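Local structure of aminopeptidase N family protein (Idiomarina loihiensis L2TR, 4FGM) at residues A[120-125]-A[154-159]; A[141-146]-A[164-169]; A[385-390]-A[438-443]. The protein probably acts as a zinc-dependent aminopeptidase of the M61 family, removing residues from the N-termini of peptides. One frame throughout, in Å; residues are numbered along the deposited sequence.

How the interactions relate
Interactions 1 and 2 belong to one neighbourhood of the Peptidase M61 N-terminal domain, their centres about 10 Å apart. Their segments alternate along the chain, in the order 120-125, 141-146, 154-159, 164-169. The loop segment 141-146 also lies against 154-159: Pro-143 and Lys-145 make probable backbone hydrogen bonds to Arg-156 and Cys-154, and Phe-155 packs beside both Met-142 and Phe-168. The two contacts therefore form one continuous unit. Interaction 3 follows much later in the chain, between helices 378-394 and 437-445, with its centre about 43 Å from interaction 1 and 39 Å from interaction 2. All three lie away from the zinc site.

Interaction 1 of 3, residues A[120-125]-A[154-159]; sequences DLPCEL and CFRADN
Cys-123 with Ala-157 and Leu-125 with Phe-155 are the hydrogen-bonded pairs of a short antiparallel ladder, each closed by two backbone bonds; the shortest, Phe-155 N to Leu-125 O, is 2.7 Å. Glu-124 and Arg-156 form the non-hydrogen-bonded pair between them. Apolar contact is light on the face of the first two pairs, where Leu-125 CD2 and Phe-155 CD1 stand 4.4 Å apart and Leu-163 of helix 160-163 packs on Cys-123, Leu-125 and Ala-157.

The polar work is on the other face. The extended chain of Arg-156 carries its guanidinium to Pro-122, with Pro-122 CB over one face and Pro-122 CG 3.4 Å from Arg-156 NH2. Arg-156 NH1 makes a 2.9 Å in-plane salt bridge to Asp-158 OD1, while NE reaches Glu-124 OE2 through a bridging water. An alanine in place of Arg-156 would probably leave the Asp-158 carboxylate without this charge mate and Pro-122 without the guanidinium packed on it.

A second water ties Asp-120 O to Asn-159 ND2, and Asn-159 OD1 caps Ala-162 N. Beyond the ladder, waters, guanidinium-proline packing and CA-H...O contacts such as Asn-159 CA to Leu-121 O (3.2 Å) join the segments, the salt bridge only steadying Arg-156 within its own.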
loop_
_atom_site.group_PDB
_atom_site.type_symbol
_atom_site.label_atom_id
_atom_site.label_comp_id
_atom_site.label_asym_id
_atom_site.label_seq_id
_atom_site.Cartn_x
_atom_site.Cartn_y
_atom_site.Cartn_z
ATOM N N ASP A 120 -1.366 -18.177 -21.638
ATOM C CA ASP A 120 0.075 -18.350 -21.428
ATOM C C ASP A 120 0.890 -17.881 -22.631
ATOM O O ASP A 120 2.123 -17.878 -22.597
ATOM C CB ASP A 120 0.422 -19.812 -21.123
ATOM C CG ASP A 120 -0.066 -20.255 -19.752
ATOM O OD1 ASP A 120 -0.222 -19.386 -18.863
ATOM O OD2 ASP A 120 -0.277 -21.471 -19.557
ATOM N N LEU A 121 0.198 -17.482 -23.691
ATOM C CA LEU A 121 0.865 -17.005 -24.893
ATOM C C LEU A 121 1.239 -15.529 -24.761
ATOM O O LEU A 121 0.649 -14.790 -23.964
ATOM C CB LEU A 121 -0.045 -17.193 -26.107
ATOM C CG LEU A 121 -0.502 -18.633 -26.364
ATOM C CD1 LEU A 121 -1.484 -18.666 -27.535
ATOM C CD2 LEU A 121 0.715 -19.510 -26.634
ATOM N N PRO A 122 2.234 -15.083 -25.546
ATOM C CA PRO A 122 2.696 -13.696 -25.528
ATOM C C PRO A 122 1.581 -12.710 -25.855
ATOM O O PRO A 122 0.661 -13.019 -26.622
ATOM C CB PRO A 122 3.795 -13.687 -26.586
ATOM C CG PRO A 122 4.348 -15.071 -26.499
ATOM C CD PRO A 122 3.099 -15.908 -26.408
ATOM N N CYS A 123 1.674 -11.522 -25.264
ATOM C CA CYS A 123 0.697 -10.471 -25.492
ATOM C C CYS A 123 1.379 -9.227 -26.027
ATOM O O CYS A 123 2.332 -8.726 -25.437
ATOM C CB CYS A 123 -0.030 -10.126 -24.193
ATOM S SG CYS A 123 -1.112 -11.431 -23.574
ATOM N N GLU A 124 0.902 -8.744 -27.164
ATOM C CA GLU A 124 1.460 -7.542 -27.750
ATOM C C GLU A 124 0.480 -6.420 -27.479
ATOM O O GLU A 124 -0.736 -6.623 -27.510
ATOM C CB GLU A 124 1.674 -7.728 -29.251
ATOM C CG GLU A 124 3.087 -8.142 -29.595
ATOM C CD GLU A 124 3.278 -8.475 -31.065
ATOM O OE1 GLU A 124 2.642 -7.820 -31.921
ATOM O OE2 GLU A 124 4.081 -9.387 -31.359
ATOM N N LEU A 125 1.006 -5.239 -27.192
ATOM C CA LEU A 125 0.156 -4.098 -26.903
ATOM C C LEU A 125 0.600 -2.910 -27.740
ATOM O O LEU A 125 1.748 -2.485 -27.675
ATOM C CB LEU A 125 0.216 -3.763 -25.400
ATOM C CG LEU A 125 -0.751 -2.717 -24.832
ATOM C CD1 LEU A 125 -0.863 -2.879 -23.326
ATOM C CD2 LEU A 125 -0.264 -1.329 -25.172
ATOM N N CYS A 154 4.765 -0.030 -29.795
ATOM C CA CYS A 154 4.357 -1.402 -29.532
ATOM C C CYS A 154 5.163 -2.031 -28.408
ATOM O O CYS A 154 6.374 -1.836 -28.310
ATOM C CB CYS A 154 4.510 -2.235 -30.804
ATOM S SG CYS A 154 3.411 -1.723 -32.144
ATOM N N PHE A 155 4.477 -2.792 -27.564
ATOM C CA PHE A 155 5.117 -3.436 -26.434
ATOM C C PHE A 155 4.773 -4.917 -26.425
ATOM O O PHE A 155 3.747 -5.327 -26.973
ATOM C CB PHE A 155 4.654 -2.778 -25.123
ATOM C CG PHE A 155 4.869 -1.284 -25.083
ATOM C CD1 PHE A 155 3.966 -0.420 -25.696
ATOM C CD2 PHE A 155 5.986 -0.747 -24.449
ATOM C CE1 PHE A 155 4.180 0.957 -25.690
ATOM C CE2 PHE A 155 6.212 0.622 -24.436
ATOM C CZ PHE A 155 5.302 1.483 -25.053
ATOM N N ARG A 156 5.634 -5.718 -25.801
ATOM C CA ARG A 156 5.418 -7.159 -25.728
ATOM C C ARG A 156 5.611 -7.724 -24.319
ATOM O O ARG A 156 6.568 -7.378 -23.624
ATOM C CB ARG A 156 6.369 -7.881 -26.690
ATOM C CG ARG A 156 6.227 -9.395 -26.697
ATOM C CD ARG A 156 7.207 -10.042 -27.671
ATOM N NE ARG A 156 7.152 -11.505 -27.623
ATOM C CZ ARG A 156 7.513 -12.239 -26.572
ATOM N NH1 ARG A 156 7.962 -11.660 -25.466
ATOM N NH2 ARG A 156 7.417 -13.559 -26.623
ATOM N N ALA A 157 4.691 -8.591 -23.910
ATOM C CA ALA A 157 4.767 -9.246 -22.610
ATOM C C ALA A 157 4.810 -10.752 -22.884
ATOM O O ALA A 157 4.184 -11.229 -23.828
ATOM C CB ALA A 157 3.550 -8.895 -21.764
ATOM N N ASP A 158 5.536 -11.503 -22.064
ATOM C CA ASP A 158 5.632 -12.940 -22.283
ATOM C C ASP A 158 4.306 -13.685 -22.172
ATOM O O ASP A 158 4.133 -14.742 -22.772
ATOM C CB ASP A 158 6.655 -13.555 -21.326
ATOM C CG ASP A 158 8.068 -13.055 -21.583
ATOM O OD1 ASP A 158 8.345 -12.609 -22.717
ATOM O OD2 ASP A 158 8.905 -13.121 -20.658
ATOM N N ASN A 159 3.365 -13.131 -21.419
ATOM C CA ASN A 159 2.059 -13.766 -21.231
ATOM C C ASN A 159 1.074 -12.811 -20.548
ATOM O O ASN A 159 1.457 -11.728 -20.095
ATOM C CB ASN A 159 2.216 -15.031 -20.389
ATOM C CG ASN A 159 3.019 -14.785 -19.132
ATOM O OD1 ASN A 159 2.704 -13.884 -18.351
ATOM N ND2 ASN A 159 4.065 -15.580 -18.931
HETATM O O HOH W 1 4.060 -18.319 -20.688
HETATM O O HOH W 2 5.288 -11.636 -29.886
#

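Interaction 2 of 3, residues A[141-146]-A[164-169]; sequences GMPRKS and IDYPFL
Pro-167 O is gripped twice: by a water 2.7 Å away, which also accepts from Gly-141 N at 2.8 Å, and by Thr-140 OG1. That same hydroxyl is hydrogen-bonded to Met-142 N, so both routes tie the loop start to the chain entering strand 168-171. Where the segments touch directly, they do so chiefly through carbon and selenium atoms.

The Tyr-166 ring lies under the backbone of the loop. Met-142 CA sits over one face, 3.6 Å from the ring centroid and 18° off the normal, and Pro-143 CD lies over the same face nearer the phenol end, 3.7 Å from Tyr-166 CZ; both are CH-pi contacts. Met-142, a selenomethionine, has CG anti to the backbone N (chi1 -163°), which lays CG beside Tyr-166 CD1. A bend at chi3 (-74°) then turns CE in to meet Tyr-166 CB at 3.3 Å, a tight approach, and Phe-168 CE1 at 3.6 Å. The selenium itself lies in the plane of the Phe-168 ring, at its edge, 5.1 Å from the centroid.

Phe-168 is further enclosed by Phe-106, whose ring is nearly parallel, and by Phe-155, edge-to-face. The result is a Met-aromatic cluster in the M61 N-terminal domain, where the loop leaving strand 137-140 folds over the residues that lead into its antiparallel partner, strand 168-171.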
loop_
_atom_site.group_PDB
_atom_site.type_symbol
_atom_site.label_atom_id
_atom_site.label_comp_id
_atom_site.label_asym_id
_atom_site.label_seq_id
_atom_site.Cartn_x
_atom_site.Cartn_y
_atom_site.Cartn_z
ATOM N N GLY A 141 7.035 0.002 -17.745
ATOM C CA GLY A 141 8.137 -0.932 -17.677
ATOM C C GLY A 141 7.949 -2.067 -18.666
ATOM O O GLY A 141 8.804 -2.943 -18.786
HETATM N N MSE A 142 6.824 -2.069 -19.375
HETATM C CA MSE A 142 6.579 -3.132 -20.347
HETATM C C MSE A 142 7.611 -3.048 -21.472
HETATM O O MSE A 142 7.820 -1.983 -22.046
HETATM C CB MSE A 142 5.179 -3.014 -20.934
HETATM C CG MSE A 142 4.706 -4.281 -21.630
HETATM SE SE MSE A 142 2.877 -4.153 -22.274
HETATM C CE MSE A 142 1.941 -4.287 -20.576
ATOM N N PRO A 143 8.277 -4.172 -21.788
ATOM C CA PRO A 143 9.298 -4.221 -22.850
ATOM C C PRO A 143 8.812 -3.548 -24.128
ATOM O O PRO A 143 7.744 -3.883 -24.654
ATOM C CB PRO A 143 9.534 -5.718 -23.037
ATOM C CG PRO A 143 9.297 -6.263 -21.640
ATOM C CD PRO A 143 8.052 -5.511 -21.206
ATOM N N ARG A 144 9.596 -2.598 -24.623
ATOM C CA ARG A 144 9.223 -1.881 -25.830
ATOM C C ARG A 144 9.749 -2.554 -27.095
ATOM O O ARG A 144 10.915 -2.940 -27.161
ATOM C CB ARG A 144 9.739 -0.437 -25.763
ATOM C CG ARG A 144 9.425 0.383 -27.003
ATOM C CD ARG A 144 9.996 1.777 -26.899
ATOM N NE ARG A 144 9.270 2.637 -25.967
ATOM C CZ ARG A 144 8.115 3.240 -26.241
ATOM N NH1 ARG A 144 7.534 3.072 -27.425
ATOM N NH2 ARG A 144 7.563 4.055 -25.350
ATOM N N LYS A 145 8.877 -2.685 -28.092
ATOM C CA LYS A 145 9.244 -3.283 -29.371
ATOM C C LYS A 145 9.441 -2.217 -30.452
ATOM O O LYS A 145 10.230 -2.417 -31.373
ATOM C CB LYS A 145 8.173 -4.278 -29.826
ATOM C CG LYS A 145 7.912 -5.409 -28.844
ATOM C CD LYS A 145 9.179 -6.193 -28.512
ATOM C CE LYS A 145 9.707 -6.954 -29.712
ATOM N NZ LYS A 145 10.878 -7.804 -29.346
ATOM N N SER A 146 8.722 -1.098 -30.360
ATOM C CA SER A 146 8.880 -0.029 -31.351
ATOM C C SER A 146 8.492 1.340 -30.801
ATOM O O SER A 146 7.879 1.438 -29.743
ATOM C CB SER A 146 8.045 -0.322 -32.603
ATOM O OG SER A 146 6.690 0.023 -32.401
ATOM N N ILE A 164 -0.611 -7.795 -17.407
ATOM C CA ILE A 164 -1.332 -7.062 -16.377
ATOM C C ILE A 164 -0.460 -6.612 -15.209
ATOM O O ILE A 164 -0.965 -6.161 -14.180
ATOM C CB ILE A 164 -2.531 -7.878 -15.864
ATOM C CG1 ILE A 164 -2.058 -9.179 -15.220
ATOM C CG2 ILE A 164 -3.466 -8.182 -17.026
ATOM C CD1 ILE A 164 -3.178 -9.966 -14.578
ATOM N N ASP A 165 0.853 -6.720 -15.371
ATOM C CA ASP A 165 1.753 -6.283 -14.321
ATOM C C ASP A 165 2.607 -5.103 -14.781
ATOM O O ASP A 165 3.627 -4.780 -14.173
ATOM C CB ASP A 165 2.654 -7.426 -13.855
ATOM C CG ASP A 165 3.311 -7.124 -12.522
ATOM O OD1 ASP A 165 2.592 -6.601 -11.635
ATOM O OD2 ASP A 165 4.522 -7.405 -12.360
ATOM N N TYR A 166 2.197 -4.468 -15.872
ATOM C CA TYR A 166 2.914 -3.301 -16.372
ATOM C C TYR A 166 1.933 -2.146 -16.489
ATOM O O TYR A 166 1.205 -2.050 -17.470
ATOM C CB TYR A 166 3.533 -3.557 -17.764
ATOM C CG TYR A 166 4.594 -4.627 -17.821
ATOM C CD1 TYR A 166 4.373 -5.812 -18.516
ATOM C CD2 TYR A 166 5.828 -4.448 -17.193
ATOM C CE1 TYR A 166 5.352 -6.800 -18.588
ATOM C CE2 TYR A 166 6.818 -5.422 -17.255
ATOM C CZ TYR A 166 6.577 -6.600 -17.956
ATOM O OH TYR A 166 7.554 -7.574 -18.030
ATOM N N PRO A 167 1.868 -1.273 -15.475
ATOM C CA PRO A 167 0.924 -0.154 -15.602
ATOM C C PRO A 167 1.480 0.876 -16.577
ATOM O O PRO A 167 2.673 0.873 -16.861
ATOM C CB PRO A 167 0.820 0.383 -14.173
ATOM C CG PRO A 167 2.171 0.024 -13.568
ATOM C CD PRO A 167 2.379 -1.385 -14.094
ATOM N N PHE A 168 0.612 1.738 -17.096
ATOM C CA PHE A 168 1.014 2.782 -18.042
ATOM C C PHE A 168 0.594 4.160 -17.528
ATOM O O PHE A 168 -0.487 4.322 -16.953
ATOM C CB PHE A 168 0.356 2.573 -19.422
ATOM C CG PHE A 168 1.055 1.574 -20.306
ATOM C CD1 PHE A 168 1.010 0.211 -20.021
ATOM C CD2 PHE A 168 1.744 1.999 -21.442
ATOM C CE1 PHE A 168 1.627 -0.722 -20.864
ATOM C CE2 PHE A 168 2.367 1.078 -22.291
ATOM C CZ PHE A 168 2.313 -0.285 -21.999
ATOM N N LEU A 169 1.452 5.149 -17.751
ATOM C CA LEU A 169 1.185 6.526 -17.353
ATOM C C LEU A 169 1.480 7.412 -18.566
ATOM O O LEU A 169 2.567 7.347 -19.146
ATOM C CB LEU A 169 2.082 6.929 -16.173
ATOM C CG LEU A 169 1.962 8.373 -15.672
ATOM C CD1 LEU A 169 0.505 8.674 -15.332
ATOM C CD2 LEU A 169 2.848 8.580 -14.443
HETATM O O HOH W 3 4.846 -0.494 -16.017
#

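Interaction 3 of 3, residues A[385-390]-A[438-443]; sequences LSLDLM and DFLKDA
Segments 385-390 and 438-443 run almost exactly antiparallel, at 175°, with their axes 11.4 Å apart and Leu-387 and Leu-440 the nearest pair of CA atoms. That spacing is wide for two helices, and the Phe-439 side chain spans much of it.

Phe-439 has CG anti to its backbone N (chi1 156°), and its ring reaches across to the first helix. Met-390, a selenomethionine, lays its selenium over one face, 3.9 Å from the ring centroid and 22° off the normal, a Met-aromatic contact; the atom is shifted toward the rim, 3.6 Å from Phe-439 CD2. A bend at chi3 turns Met-390 CE back to 3.9 Å from Phe-439 CB. The opposite face of the ring meets the methyl of Ala-443, one turn further along the same helix.

At the far end of the ring, Ser-386 CB comes within 3.3 Å of Phe-439 CZ, a close fit. The Ser-386 hydroxyl, meanwhile, is bonded to Leu-382 O in its own helix. Leu-387 CD2 approaches the ring edge, 3.8 Å from Phe-439 CE2, and also touches Leu-440 CD1 at 4.3 Å.

Leu-455 of helix 453-457 packs on Met-390 and Ile-425 of helix 423-429 on Leu-440, which extends the apolar layer to neighbouring helices; Ile-383 packs on Leu-440 from helix 378-394 itself. With Met-390 and Ala-443 on its two faces and Leu-387 at its edge, the Phe-439 ring is probably restrained from turning, and the two segments meet through dispersion and a selenium-aromatic contact rather than through polar bonds.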
loop_
_atom_site.group_PDB
_atom_site.type_symbol
_atom_site.label_atom_id
_atom_site.label_comp_id
_atom_site.label_asym_id
_atom_site.label_seq_id
_atom_site.Cartn_x
_atom_site.Cartn_y
_atom_site.Cartn_z
ATOM N N LEU A 385 10.540 -6.341 13.458
ATOM C CA LEU A 385 11.427 -5.635 14.379
ATOM C C LEU A 385 11.970 -6.608 15.413
ATOM O O LEU A 385 13.163 -6.609 15.719
ATOM C CB LEU A 385 10.674 -4.524 15.109
ATOM C CG LEU A 385 11.398 -3.943 16.329
ATOM C CD1 LEU A 385 12.530 -3.032 15.870
ATOM C CD2 LEU A 385 10.408 -3.180 17.197
ATOM N N SER A 386 11.075 -7.434 15.948
ATOM C CA SER A 386 11.442 -8.412 16.961
ATOM C C SER A 386 12.464 -9.409 16.427
ATOM O O SER A 386 13.497 -9.641 17.054
ATOM C CB SER A 386 10.198 -9.159 17.445
ATOM O OG SER A 386 9.213 -8.259 17.923
ATOM N N LEU A 387 12.177 -9.992 15.267
ATOM C CA LEU A 387 13.080 -10.965 14.663
ATOM C C LEU A 387 14.467 -10.379 14.411
ATOM O O LEU A 387 15.480 -11.023 14.678
ATOM C CB LEU A 387 12.499 -11.490 13.347
ATOM C CG LEU A 387 11.231 -12.343 13.407
ATOM C CD1 LEU A 387 10.769 -12.663 11.989
ATOM C CD2 LEU A 387 11.502 -13.631 14.174
ATOM N N ASP A 388 14.514 -9.155 13.904
ATOM C CA ASP A 388 15.794 -8.521 13.625
ATOM C C ASP A 388 16.616 -8.386 14.908
ATOM O O ASP A 388 17.806 -8.691 14.931
ATOM C CB ASP A 388 15.576 -7.144 12.990
ATOM C CG ASP A 388 16.771 -6.677 12.178
ATOM O OD1 ASP A 388 17.741 -7.453 12.031
ATOM O OD2 ASP A 388 16.739 -5.536 11.675
ATOM N N LEU A 389 15.975 -7.931 15.976
ATOM C CA LEU A 389 16.653 -7.759 17.253
ATOM C C LEU A 389 17.018 -9.098 17.890
ATOM O O LEU A 389 18.119 -9.268 18.410
ATOM C CB LEU A 389 15.770 -6.935 18.195
ATOM C CG LEU A 389 16.039 -5.422 18.251
ATOM C CD1 LEU A 389 16.586 -4.903 16.937
ATOM C CD2 LEU A 389 14.757 -4.707 18.624
HETATM N N MSE A 390 16.093 -10.050 17.838
HETATM C CA MSE A 390 16.333 -11.364 18.409
HETATM C C MSE A 390 17.462 -12.109 17.699
HETATM O O MSE A 390 18.347 -12.668 18.345
HETATM C CB MSE A 390 15.056 -12.189 18.361
HETATM C CG MSE A 390 14.026 -11.757 19.387
HETATM SE SE MSE A 390 12.371 -12.725 19.213
HETATM C CE MSE A 390 12.854 -14.369 20.117
ATOM N N ASP A 438 8.872 -20.353 19.581
ATOM C CA ASP A 438 7.776 -20.008 20.483
ATOM C C ASP A 438 7.299 -18.582 20.274
ATOM O O ASP A 438 6.097 -18.319 20.248
ATOM C CB ASP A 438 8.179 -20.213 21.947
ATOM C CG ASP A 438 8.329 -21.676 22.306
ATOM O OD1 ASP A 438 7.655 -22.514 21.669
ATOM O OD2 ASP A 438 9.108 -21.987 23.232
ATOM N N PHE A 439 8.238 -17.661 20.116
ATOM C CA PHE A 439 7.873 -16.272 19.912
ATOM C C PHE A 439 7.043 -16.058 18.650
ATOM O O PHE A 439 5.959 -15.476 18.704
ATOM C CB PHE A 439 9.115 -15.397 19.819
ATOM C CG PHE A 439 8.879 -14.130 19.063
ATOM C CD1 PHE A 439 8.173 -13.078 19.638
ATOM C CD2 PHE A 439 9.304 -14.013 17.745
ATOM C CE1 PHE A 439 7.878 -11.926 18.903
ATOM C CE2 PHE A 439 9.016 -12.869 16.997
ATOM C CZ PHE A 439 8.305 -11.821 17.579
ATOM N N LEU A 440 7.566 -16.520 17.516
ATOM C CA LEU A 440 6.898 -16.351 16.235
ATOM C C LEU A 440 5.521 -17.015 16.160
ATOM O O LEU A 440 4.602 -16.459 15.557
ATOM C CB LEU A 440 7.798 -16.851 15.097
ATOM C CG LEU A 440 7.386 -16.401 13.683
ATOM C CD1 LEU A 440 7.474 -14.889 13.578
ATOM C CD2 LEU A 440 8.285 -17.038 12.645
ATOM N N LYS A 441 5.370 -18.191 16.763
ATOM C CA LYS A 441 4.074 -18.871 16.756
ATOM C C LYS A 441 3.034 -18.058 17.528
ATOM O O LYS A 441 1.872 -17.987 17.130
ATOM C CB LYS A 441 4.171 -20.267 17.377
ATOM C CG LYS A 441 4.633 -21.353 16.434
ATOM C CD LYS A 441 4.571 -22.704 17.121
ATOM C CE LYS A 441 5.175 -23.802 16.267
ATOM N NZ LYS A 441 5.224 -25.087 17.018
ATOM N N ASP A 442 3.446 -17.457 18.641
ATOM C CA ASP A 442 2.522 -16.651 19.435
ATOM C C ASP A 442 2.227 -15.355 18.699
ATOM O O ASP A 442 1.091 -14.883 18.688
ATOM C CB ASP A 442 3.103 -16.333 20.821
ATOM C CG ASP A 442 3.247 -17.573 21.695
ATOM O OD1 ASP A 442 2.503 -18.552 21.470
ATOM O OD2 ASP A 442 4.094 -17.560 22.615
ATOM N N ALA A 443 3.256 -14.792 18.074
ATOM C CA ALA A 443 3.119 -13.549 17.327
ATOM C C ALA A 443 2.193 -13.743 16.135
ATOM O O ALA A 443 1.432 -12.846 15.770
ATOM C CB ALA A 443 4.490 -13.077 16.845
#